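PDB 3AHP: CutA1 from Shewanella, which probably takes part in tolerance to divalent metal ions and is a stable protein that assembles as a trimer. Local coordinates for residues Y2-T12 / E85-G93; A32-S43 / S54-C63. All coordinates share one frame; numbering follows the deposited sequence.

Contact 1 (Y2-T12 / E85-G93); sequences YKPEQLLIFTT and EFIATPIIG
Ile-91 reaches its CG1-CD1 arm across the Leu-7/Leu-8 peptide, with CD1 3.6 Å from Leu-7 O and CG1 4.2 Å from Leu-8 CB. Its CG1 stands anti to the carbonyl carbon (chi1 -73°), which swings the arm over strand 6-12, and a long branched apolar chain can cover these peptide groups. Phe-10, on the same face as Leu-8, Thr-89 and Ile-91, meets Ile-87 through its CB, 3.8 Å from Ile-87 CD1, while Thr-89 OG1 lies at the edge of its ring; the broad ring suits this buried place, where it also packs on Leu-8 of the second subunit. The strands are antiparallel neighbours in the sheet of a ferredoxin-like fold, as in the GlnB-like proteins, and Leu-8 with Thr-89 and Phe-10 with Ile-87 are doubly hydrogen-bonded pairs. Thr-89 N reaches Leu-8 O at 2.7 Å, almost straight (173°), and Thr-89 OG1 adds a weak bond to the same oxygen. On the opposite face, under helix 68-78, Ile-9 CG2 sits over the Phe-86 ring in a CH-pi contact, 4.0 Å from its centroid. Glu-85 extends past Thr-12, its chain long enough to form a salt bridge with Lys-62 of the second subunit.

Contact 2 (A32-S43 / S54-C63); sequences AACVQIGQAVES and SHEVPMQIKC
Gln-36 and Gln-60 run side by side, pointing the same way from a doubly hydrogen-bonded backbone pair. Gln-36 CB lies 4.1 Å from Gln-60 CB, and the two amide planes are turned 37° apart. Long chains with apolar stems suit this face, where the stems pack side by side and Gln-60 also lies on Phe-10 of the third subunit. Beside them the bent chain of Lys-62 brings CE to 4.1 Å from Cys-34 SG, and its ammonium forms a salt bridge with Glu-85 of the third subunit. The reverse face, along Val-35, Ile-37, Met-59 and Ile-61, is closely packed and apolar: at its end Ala-32 CB meets Ile-61 CG2 at 3.6 Å, Ile-61 CG1 lies alongside Val-35 CG2, and the Met-59 and Ile-37 side chains lie side by side, pointing the same way. Ala-19 and Ala-23 of helix 16-28 pack on this layer, their small side chains consistent with a close approach, in the helix-on-sheet packing of a ferredoxin-like fold. The strand pairing breaks after Gly-38 and resumes one residue out of step at Val-41, whose CG1 touches Pro-58 CG at 3.8 Å. Beyond the break lies the beta hairpin of strands 41-47 and 50-64, whose Glu-42/His-55 face is the looser, more solvent-exposed side. There Glu-42 CG makes a CH-pi contact over one face of the His-55 ring, toward its rim, 4.2 Å from the centroid, and the carboxylate lies 8° from parallel to the ring. Across the hairpin, Ser-43 OG donates to Glu-56 OE2 at 2.9 Å, approaching from above the carboxylate plane; this oxygen also has a weak bond with Thr-12.

Overall arrangement
From the N terminus, segment 2-12, a short lead-in and most of strand 6-13, is the first half of contact 1; the chain then runs through helix 16-28 to reach segment 32-43. Contact 2 closes when the chain turns after strand 41-47 and returns as strand 50-64, only ten residues separating the two segments. Helix 68-78 follows before segment 85-93 returns to pair with the first strand, so the short loop of contact 2 lies wholly within the long one of contact 1. Strand 6-13 also borders strand 50-64, through probable hydrogen bonds such as Ile-9 O to Ile-61 N, which joins both contacts into one sheet. Each contact also meets both neighbouring subunits, where strand pairing carries the sheet across the trimer interfaces.

Contact 1 (Y2-T12 / E85-G93)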
loop_
_atom_site.group_PDB
_atom_site.type_symbol
_atom_site.label_atom_id
_atom_site.label_comp_id
_atom_site.label_asym_id
_atom_site.label_seq_id
_atom_site.Cartn_x
_atom_site.Cartn_y
_atom_site.Cartn_z
ATOM N N TYR B 2 -0.902 -13.515 -12.852
ATOM C CA TYR B 2 -2.030 -12.537 -12.860
ATOM C C TYR B 2 -2.043 -11.745 -14.167
ATOM O O TYR B 2 -0.984 -11.404 -14.699
ATOM C CB TYR B 2 -1.916 -11.573 -11.668
ATOM C CG TYR B 2 -2.296 -12.182 -10.331
ATOM C CD1 TYR B 2 -1.353 -12.313 -9.305
ATOM C CD2 TYR B 2 -3.595 -12.640 -10.097
ATOM C CE1 TYR B 2 -1.692 -12.895 -8.082
ATOM C CE2 TYR B 2 -3.947 -13.226 -8.877
ATOM C CZ TYR B 2 -2.992 -13.345 -7.880
ATOM O OH TYR B 2 -3.342 -13.913 -6.686
ATOM N N LYS B 3 -3.242 -11.453 -14.678
ATOM C CA LYS B 3 -3.425 -10.362 -15.645
ATOM C C LYS B 3 -4.709 -9.547 -15.389
ATOM O O LYS B 3 -5.693 -9.685 -16.115
ATOM C CB LYS B 3 -3.387 -10.898 -17.084
ATOM C CG LYS B 3 -3.263 -9.816 -18.164
ATOM C CD LYS B 3 -1.832 -9.281 -18.297
ATOM C CE LYS B 3 -1.547 -8.804 -19.731
ATOM N NZ LYS B 3 -0.103 -8.499 -19.958
ATOM N N PRO B 4 -4.679 -8.662 -14.375
ATOM C CA PRO B 4 -5.839 -7.893 -13.895
ATOM C C PRO B 4 -6.356 -6.797 -14.856
ATOM O O PRO B 4 -5.609 -6.332 -15.713
ATOM C CB PRO B 4 -5.313 -7.260 -12.604
ATOM C CG PRO B 4 -3.824 -7.213 -12.776
ATOM C CD PRO B 4 -3.469 -8.413 -13.572
ATOM N N GLU B 5 -7.628 -6.408 -14.709
ATOM C CA GLU B 5 -8.206 -5.270 -15.447
ATOM C C GLU B 5 -7.513 -4.004 -14.998
ATOM O O GLU B 5 -7.327 -3.064 -15.775
ATOM C CB GLU B 5 -9.700 -5.080 -15.131
ATOM C CG GLU B 5 -10.629 -6.222 -15.490
ATOM C CD GLU B 5 -10.593 -6.536 -16.964
ATOM O OE1 GLU B 5 -9.481 -6.532 -17.535
ATOM O OE2 GLU B 5 -11.664 -6.810 -17.542
ATOM N N GLN B 6 -7.260 -3.941 -13.695
ATOM C CA GLN B 6 -6.889 -2.704 -13.055
ATOM C C GLN B 6 -5.677 -2.868 -12.165
ATOM O O GLN B 6 -5.438 -3.961 -11.633
ATOM C CB GLN B 6 -8.061 -2.158 -12.265
ATOM C CG GLN B 6 -9.222 -1.758 -13.144
ATOM C CD GLN B 6 -10.547 -2.048 -12.507
ATOM O OE1 GLN B 6 -10.726 -3.080 -11.862
ATOM N NE2 GLN B 6 -11.478 -1.120 -12.645
ATOM N N LEU B 7 -4.894 -1.791 -12.043
ATOM C CA LEU B 7 -3.709 -1.795 -11.201
ATOM C C LEU B 7 -3.785 -0.804 -10.062
ATOM O O LEU B 7 -4.412 0.235 -10.169
ATOM C CB LEU B 7 -2.455 -1.515 -12.016
ATOM C CG LEU B 7 -2.197 -2.367 -13.252
ATOM C CD1 LEU B 7 -1.261 -1.628 -14.194
ATOM C CD2 LEU B 7 -1.659 -3.748 -12.873
ATOM N N LEU B 8 -3.088 -1.131 -8.982
ATOM C CA LEU B 8 -2.623 -0.147 -8.018
ATOM C C LEU B 8 -1.129 0.103 -8.196
ATOM O O LEU B 8 -0.324 -0.808 -8.094
ATOM C CB LEU B 8 -2.916 -0.649 -6.606
ATOM C CG LEU B 8 -2.687 0.285 -5.423
ATOM C CD1 LEU B 8 -3.477 1.543 -5.604
ATOM C CD2 LEU B 8 -3.026 -0.426 -4.106
ATOM N N ILE B 9 -0.777 1.348 -8.493
ATOM C CA ILE B 9 0.615 1.749 -8.705
ATOM C C ILE B 9 1.138 2.540 -7.520
ATOM O O ILE B 9 0.463 3.447 -7.022
ATOM C CB ILE B 9 0.761 2.613 -9.965
ATOM C CG1 ILE B 9 0.442 1.777 -11.202
ATOM C CG2 ILE B 9 2.178 3.208 -10.050
ATOM C CD1 ILE B 9 0.552 2.549 -12.510
ATOM N N PHE B 10 2.332 2.180 -7.057
ATOM C CA PHE B 10 2.996 2.944 -6.002
ATOM C C PHE B 10 4.163 3.678 -6.604
ATOM O O PHE B 10 4.927 3.111 -7.386
ATOM C CB PHE B 10 3.512 2.039 -4.875
ATOM C CG PHE B 10 2.440 1.334 -4.125
ATOM C CD1 PHE B 10 1.943 0.117 -4.579
ATOM C CD2 PHE B 10 1.917 1.880 -2.968
ATOM C CE1 PHE B 10 0.911 -0.537 -3.883
ATOM C CE2 PHE B 10 0.912 1.234 -2.268
ATOM C CZ PHE B 10 0.397 0.028 -2.735
ATOM N N THR B 11 4.348 4.915 -6.179
ATOM C CA THR B 11 5.490 5.695 -6.622
ATOM C C THR B 11 5.741 6.819 -5.635
ATOM O O THR B 11 5.089 6.910 -4.625
ATOM C CB THR B 11 5.292 6.244 -8.056
ATOM O OG1 THR B 11 6.504 6.853 -8.499
ATOM C CG2 THR B 11 4.187 7.265 -8.103
ATOM N N THR B 12 6.671 7.694 -5.946
ATOM C CA THR B 12 7.273 8.533 -4.932
ATOM C C THR B 12 7.778 9.771 -5.641
ATOM O O THR B 12 8.197 9.677 -6.773
ATOM C CB THR B 12 8.452 7.780 -4.283
ATOM O OG1 THR B 12 8.228 7.629 -2.875
ATOM C CG2 THR B 12 9.757 8.482 -4.559
ATOM N N GLU B 85 11.142 5.447 -8.287
ATOM C CA GLU B 85 10.374 4.307 -7.787
ATOM C C GLU B 85 9.015 4.287 -8.485
ATOM O O GLU B 85 8.317 5.306 -8.548
ATOM C CB GLU B 85 10.203 4.400 -6.275
ATOM C CG GLU B 85 9.188 3.465 -5.696
ATOM C CD GLU B 85 9.107 3.567 -4.185
ATOM O OE1 GLU B 85 9.867 4.368 -3.595
ATOM O OE2 GLU B 85 8.254 2.872 -3.594
ATOM N N PHE B 86 8.659 3.137 -9.041
ATOM C CA PHE B 86 7.411 3.030 -9.774
ATOM C C PHE B 86 7.051 1.574 -9.930
ATOM O O PHE B 86 7.628 0.882 -10.766
ATOM C CB PHE B 86 7.553 3.681 -11.146
ATOM C CG PHE B 86 6.260 3.919 -11.852
ATOM C CD1 PHE B 86 5.519 5.087 -11.608
ATOM C CD2 PHE B 86 5.815 3.020 -12.824
ATOM C CE1 PHE B 86 4.325 5.356 -12.332
ATOM C CE2 PHE B 86 4.651 3.279 -13.572
ATOM C CZ PHE B 86 3.899 4.461 -13.331
ATOM N N ILE B 87 6.143 1.093 -9.079
ATOM C CA ILE B 87 5.731 -0.289 -9.143
ATOM C C ILE B 87 4.216 -0.463 -9.157
ATOM O O ILE B 87 3.458 0.340 -8.589
ATOM C CB ILE B 87 6.353 -1.150 -8.033
ATOM C CG1 ILE B 87 5.601 -0.967 -6.720
ATOM C CG2 ILE B 87 7.840 -0.860 -7.866
ATOM C CD1 ILE B 87 6.400 -0.245 -5.670
ATOM N N ALA B 88 3.790 -1.527 -9.825
ATOM C CA ALA B 88 2.396 -1.883 -9.912
ATOM C C ALA B 88 2.134 -3.152 -9.123
ATOM O O ALA B 88 2.876 -4.123 -9.252
ATOM C CB ALA B 88 1.994 -2.084 -11.385
ATOM N N THR B 89 1.017 -3.159 -8.395
ATOM C CA THR B 89 0.433 -4.378 -7.846
ATOM C C THR B 89 -0.983 -4.598 -8.391
ATOM O O THR B 89 -1.659 -3.645 -8.765
ATOM C CB THR B 89 0.396 -4.316 -6.316
ATOM O OG1 THR B 89 -0.644 -3.428 -5.899
ATOM C CG2 THR B 89 1.733 -3.799 -5.776
ATOM N N PRO B 90 -1.443 -5.860 -8.453
ATOM C CA PRO B 90 -2.724 -6.142 -9.100
ATOM C C PRO B 90 -3.911 -5.888 -8.174
ATOM O O PRO B 90 -3.868 -6.254 -6.993
ATOM C CB PRO B 90 -2.621 -7.630 -9.405
ATOM C CG PRO B 90 -1.793 -8.158 -8.269
ATOM C CD PRO B 90 -0.789 -7.085 -7.964
ATOM N N ILE B 91 -4.933 -5.212 -8.689
ATOM C CA ILE B 91 -6.221 -5.170 -8.020
ATOM C C ILE B 91 -7.029 -6.381 -8.459
ATOM O O ILE B 91 -7.303 -6.535 -9.640
ATOM C CB ILE B 91 -7.007 -3.911 -8.388
ATOM C CG1 ILE B 91 -6.406 -2.681 -7.707
ATOM C CG2 ILE B 91 -8.462 -4.076 -7.988
ATOM C CD1 ILE B 91 -6.961 -1.359 -8.214
ATOM N N ILE B 92 -7.390 -7.255 -7.524
ATOM C CA ILE B 92 -8.198 -8.419 -7.880
ATOM C C ILE B 92 -9.642 -8.329 -7.392
ATOM O O ILE B 92 -10.401 -9.283 -7.521
ATOM C CB ILE B 92 -7.562 -9.750 -7.420
ATOM C CG1 ILE B 92 -7.626 -9.876 -5.896
ATOM C CG2 ILE B 92 -6.135 -9.876 -7.932
ATOM C CD1 ILE B 92 -6.592 -10.816 -5.302
ATOM N N GLY B 93 -10.033 -7.185 -6.844
ATOM C CA GLY B 93 -11.362 -7.064 -6.277
ATOM C C GLY B 93 -11.652 -5.656 -5.829
ATOM O O GLY B 93 -10.744 -4.835 -5.702
#

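Contact 2 (A32-S43 / S54-C63)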
loop_
_atom_site.group_PDB
_atom_site.type_symbol
_atom_site.label_atom_id
_atom_site.label_comp_id
_atom_site.label_asym_id
_atom_site.label_seq_id
_atom_site.Cartn_x
_atom_site.Cartn_y
_atom_site.Cartn_z
ATOM N N ALA B 32 -5.507 8.285 -15.035
ATOM C CA ALA B 32 -5.814 7.712 -13.757
ATOM C C ALA B 32 -7.095 8.375 -13.305
ATOM O O ALA B 32 -7.213 9.602 -13.376
ATOM C CB ALA B 32 -4.688 8.000 -12.762
ATOM N N ALA B 33 -8.036 7.564 -12.821
ATOM C CA ALA B 33 -9.292 8.081 -12.293
ATOM C C ALA B 33 -8.999 8.861 -11.040
ATOM O O ALA B 33 -9.574 9.934 -10.824
ATOM C CB ALA B 33 -10.272 6.954 -12.000
ATOM N N CYS B 34 -8.064 8.338 -10.244
ATOM C CA CYS B 34 -7.743 8.915 -8.947
ATOM C C CYS B 34 -6.301 8.685 -8.524
ATOM O O CYS B 34 -5.737 7.591 -8.716
ATOM C CB CYS B 34 -8.660 8.375 -7.859
ATOM S SG CYS B 34 -8.154 8.906 -6.209
ATOM N N VAL B 35 -5.755 9.707 -7.864
ATOM C CA VAL B 35 -4.392 9.679 -7.376
ATOM C C VAL B 35 -4.302 10.202 -5.948
ATOM O O VAL B 35 -4.825 11.266 -5.620
ATOM C CB VAL B 35 -3.427 10.485 -8.293
ATOM C CG1 VAL B 35 -2.049 10.579 -7.661
ATOM C CG2 VAL B 35 -3.335 9.853 -9.662
ATOM N N GLN B 36 -3.560 9.480 -5.122
ATOM C CA GLN B 36 -3.471 9.776 -3.697
ATOM C C GLN B 36 -2.047 10.184 -3.372
ATOM O O GLN B 36 -1.098 9.490 -3.717
ATOM C CB GLN B 36 -3.870 8.531 -2.900
ATOM C CG GLN B 36 -3.960 8.696 -1.388
ATOM C CD GLN B 36 -4.209 7.361 -0.674
ATOM O OE1 GLN B 36 -5.270 6.753 -0.820
ATOM N NE2 GLN B 36 -3.198 6.872 0.042
ATOM N N ILE B 37 -1.905 11.360 -2.783
ATOM C CA ILE B 37 -0.622 11.830 -2.315
ATOM C C ILE B 37 -0.626 11.820 -0.806
ATOM O O ILE B 37 -1.365 12.579 -0.181
ATOM C CB ILE B 37 -0.365 13.280 -2.758
ATOM C CG1 ILE B 37 -0.506 13.434 -4.278
ATOM C CG2 ILE B 37 0.982 13.777 -2.218
ATOM C CD1 ILE B 37 -0.526 14.908 -4.747
ATOM N N GLY B 38 0.208 10.974 -0.216
ATOM C CA GLY B 38 0.359 10.944 1.235
ATOM C C GLY B 38 1.292 12.018 1.764
ATOM O O GLY B 38 2.020 12.669 1.009
ATOM N N GLN B 39 1.329 12.142 3.082
ATOM C CA GLN B 39 2.294 12.983 3.763
ATOM C C GLN B 39 3.668 12.359 3.794
ATOM O O GLN B 39 3.806 11.171 3.559
ATOM C CB GLN B 39 1.813 13.242 5.173
ATOM C CG GLN B 39 0.730 14.302 5.211
ATOM C CD GLN B 39 0.200 14.449 6.580
ATOM O OE1 GLN B 39 -0.897 13.959 6.888
ATOM N NE2 GLN B 39 1.045 14.946 7.471
ATOM N N ALA B 40 4.701 13.136 3.988
ATOM C CA ALA B 40 6.032 12.669 3.747
ATOM C C ALA B 40 6.332 11.306 4.305
ATOM O O ALA B 40 5.807 10.925 5.305
ATOM C CB ALA B 40 6.991 13.625 4.224
ATOM N N VAL B 41 7.192 10.571 3.614
ATOM C CA VAL B 41 7.757 9.342 4.088
ATOM C C VAL B 41 9.271 9.400 4.031
ATOM O O VAL B 41 9.814 10.208 3.381
ATOM C CB VAL B 41 7.276 8.144 3.296
ATOM C CG1 VAL B 41 5.857 7.932 3.427
ATOM C CG2 VAL B 41 7.689 8.222 1.917
ATOM N N GLU B 42 9.945 8.526 4.738
ATOM C CA GLU B 42 11.376 8.458 4.700
ATOM C C GLU B 42 11.834 7.277 3.922
ATOM O O GLU B 42 11.522 6.186 4.230
ATOM C CB GLU B 42 11.972 8.440 6.094
ATOM C CG GLU B 42 13.321 9.126 6.183
ATOM C CD GLU B 42 14.031 8.884 7.485
ATOM O OE1 GLU B 42 13.452 8.186 8.317
ATOM O OE2 GLU B 42 15.146 9.394 7.665
ATOM N N SER B 43 12.558 7.537 2.865
ATOM C CA SER B 43 13.062 6.463 2.023
ATOM C C SER B 43 14.526 6.159 2.344
ATOM O O SER B 43 15.379 7.038 2.297
ATOM C CB SER B 43 12.920 6.814 0.542
ATOM O OG SER B 43 11.557 6.795 0.154
ATOM N N SER B 54 16.236 10.058 1.985
ATOM C CA SER B 54 15.499 11.233 1.575
ATOM C C SER B 54 14.037 11.239 2.012
ATOM O O SER B 54 13.437 10.182 2.230
ATOM C CB SER B 54 15.662 11.526 0.078
ATOM O OG SER B 54 15.563 10.364 -0.714
ATOM N N HIS B 55 13.514 12.445 2.248
ATOM C CA HIS B 55 12.111 12.659 2.536
ATOM C C HIS B 55 11.329 12.878 1.238
ATOM O O HIS B 55 11.720 13.665 0.386
ATOM C CB HIS B 55 11.939 13.835 3.499
ATOM C CG HIS B 55 11.995 13.443 4.946
ATOM N ND1 HIS B 55 13.093 13.692 5.747
ATOM C CD2 HIS B 55 11.096 12.797 5.733
ATOM C CE1 HIS B 55 12.858 13.237 6.967
ATOM N NE2 HIS B 55 11.664 12.668 6.978
ATOM N N GLU B 56 10.250 12.167 1.079
ATOM C CA GLU B 56 9.685 11.980 -0.203
ATOM C C GLU B 56 8.226 11.949 -0.073
ATOM O O GLU B 56 7.687 11.679 0.945
ATOM C CB GLU B 56 10.161 10.691 -0.816
ATOM C CG GLU B 56 11.544 10.762 -1.247
ATOM C CD GLU B 56 11.860 9.754 -2.212
ATOM O OE1 GLU B 56 12.600 10.024 -3.122
ATOM O OE2 GLU B 56 11.382 8.676 -2.066
ATOM N N VAL B 57 7.569 12.227 -1.151
ATOM C CA VAL B 57 6.149 12.200 -1.121
ATOM C C VAL B 57 5.537 11.021 -1.864
ATOM O O VAL B 57 5.721 10.856 -3.034
ATOM C CB VAL B 57 5.629 13.536 -1.555
ATOM C CG1 VAL B 57 4.899 13.457 -2.779
ATOM C CG2 VAL B 57 4.813 14.165 -0.499
ATOM N N PRO B 58 4.788 10.203 -1.155
ATOM C CA PRO B 58 4.302 8.941 -1.671
ATOM C C PRO B 58 3.049 9.073 -2.517
ATOM O O PRO B 58 2.270 9.907 -2.251
ATOM C CB PRO B 58 4.034 8.180 -0.403
ATOM C CG PRO B 58 3.724 9.135 0.518
ATOM C CD PRO B 58 4.487 10.317 0.264
ATOM N N MET B 59 2.904 8.278 -3.559
ATOM C CA MET B 59 1.706 8.349 -4.407
ATOM C C MET B 59 1.082 6.971 -4.658
ATOM O O MET B 59 1.792 6.025 -4.978
ATOM C CB MET B 59 2.030 9.002 -5.750
ATOM C CG MET B 59 2.308 10.481 -5.683
ATOM S SD MET B 59 2.498 11.204 -7.324
ATOM C CE MET B 59 0.869 11.841 -7.595
ATOM N N GLN B 60 -0.240 6.877 -4.545
ATOM C CA GLN B 60 -0.971 5.734 -5.082
ATOM C C GLN B 60 -1.770 6.119 -6.325
ATOM O O GLN B 60 -2.549 7.057 -6.290
ATOM C CB GLN B 60 -1.931 5.159 -4.049
ATOM C CG GLN B 60 -1.310 4.572 -2.786
ATOM C CD GLN B 60 -2.389 4.026 -1.843
ATOM O OE1 GLN B 60 -2.089 3.578 -0.731
ATOM N NE2 GLN B 60 -3.667 4.085 -2.288
ATOM N N ILE B 61 -1.591 5.373 -7.411
ATOM C CA ILE B 61 -2.358 5.601 -8.643
ATOM C C ILE B 61 -3.329 4.454 -8.906
ATOM O O ILE B 61 -2.933 3.289 -8.929
ATOM C CB ILE B 61 -1.450 5.749 -9.895
ATOM C CG1 ILE B 61 -0.481 6.931 -9.742
ATOM C CG2 ILE B 61 -2.302 5.905 -11.136
ATOM C CD1 ILE B 61 0.842 6.757 -10.494
ATOM N N LYS B 62 -4.596 4.774 -9.122
ATOM C CA LYS B 62 -5.533 3.730 -9.464
ATOM C C LYS B 62 -5.989 3.881 -10.893
ATOM O O LYS B 62 -6.407 4.967 -11.311
ATOM C CB LYS B 62 -6.704 3.689 -8.484
ATOM C CG LYS B 62 -6.276 3.344 -7.063
ATOM C CD LYS B 62 -7.001 4.202 -6.050
ATOM C CE LYS B 62 -6.158 5.369 -5.576
ATOM N NZ LYS B 62 -5.711 5.144 -4.162
ATOM N N CYS B 63 -5.861 2.799 -11.656
ATOM C CA CYS B 63 -5.968 2.875 -13.095
ATOM C C CYS B 63 -6.315 1.550 -13.752
ATOM O O CYS B 63 -6.220 0.491 -13.140
ATOM C CB CYS B 63 -4.656 3.390 -13.672
ATOM S SG CYS B 63 -3.339 2.184 -13.663
#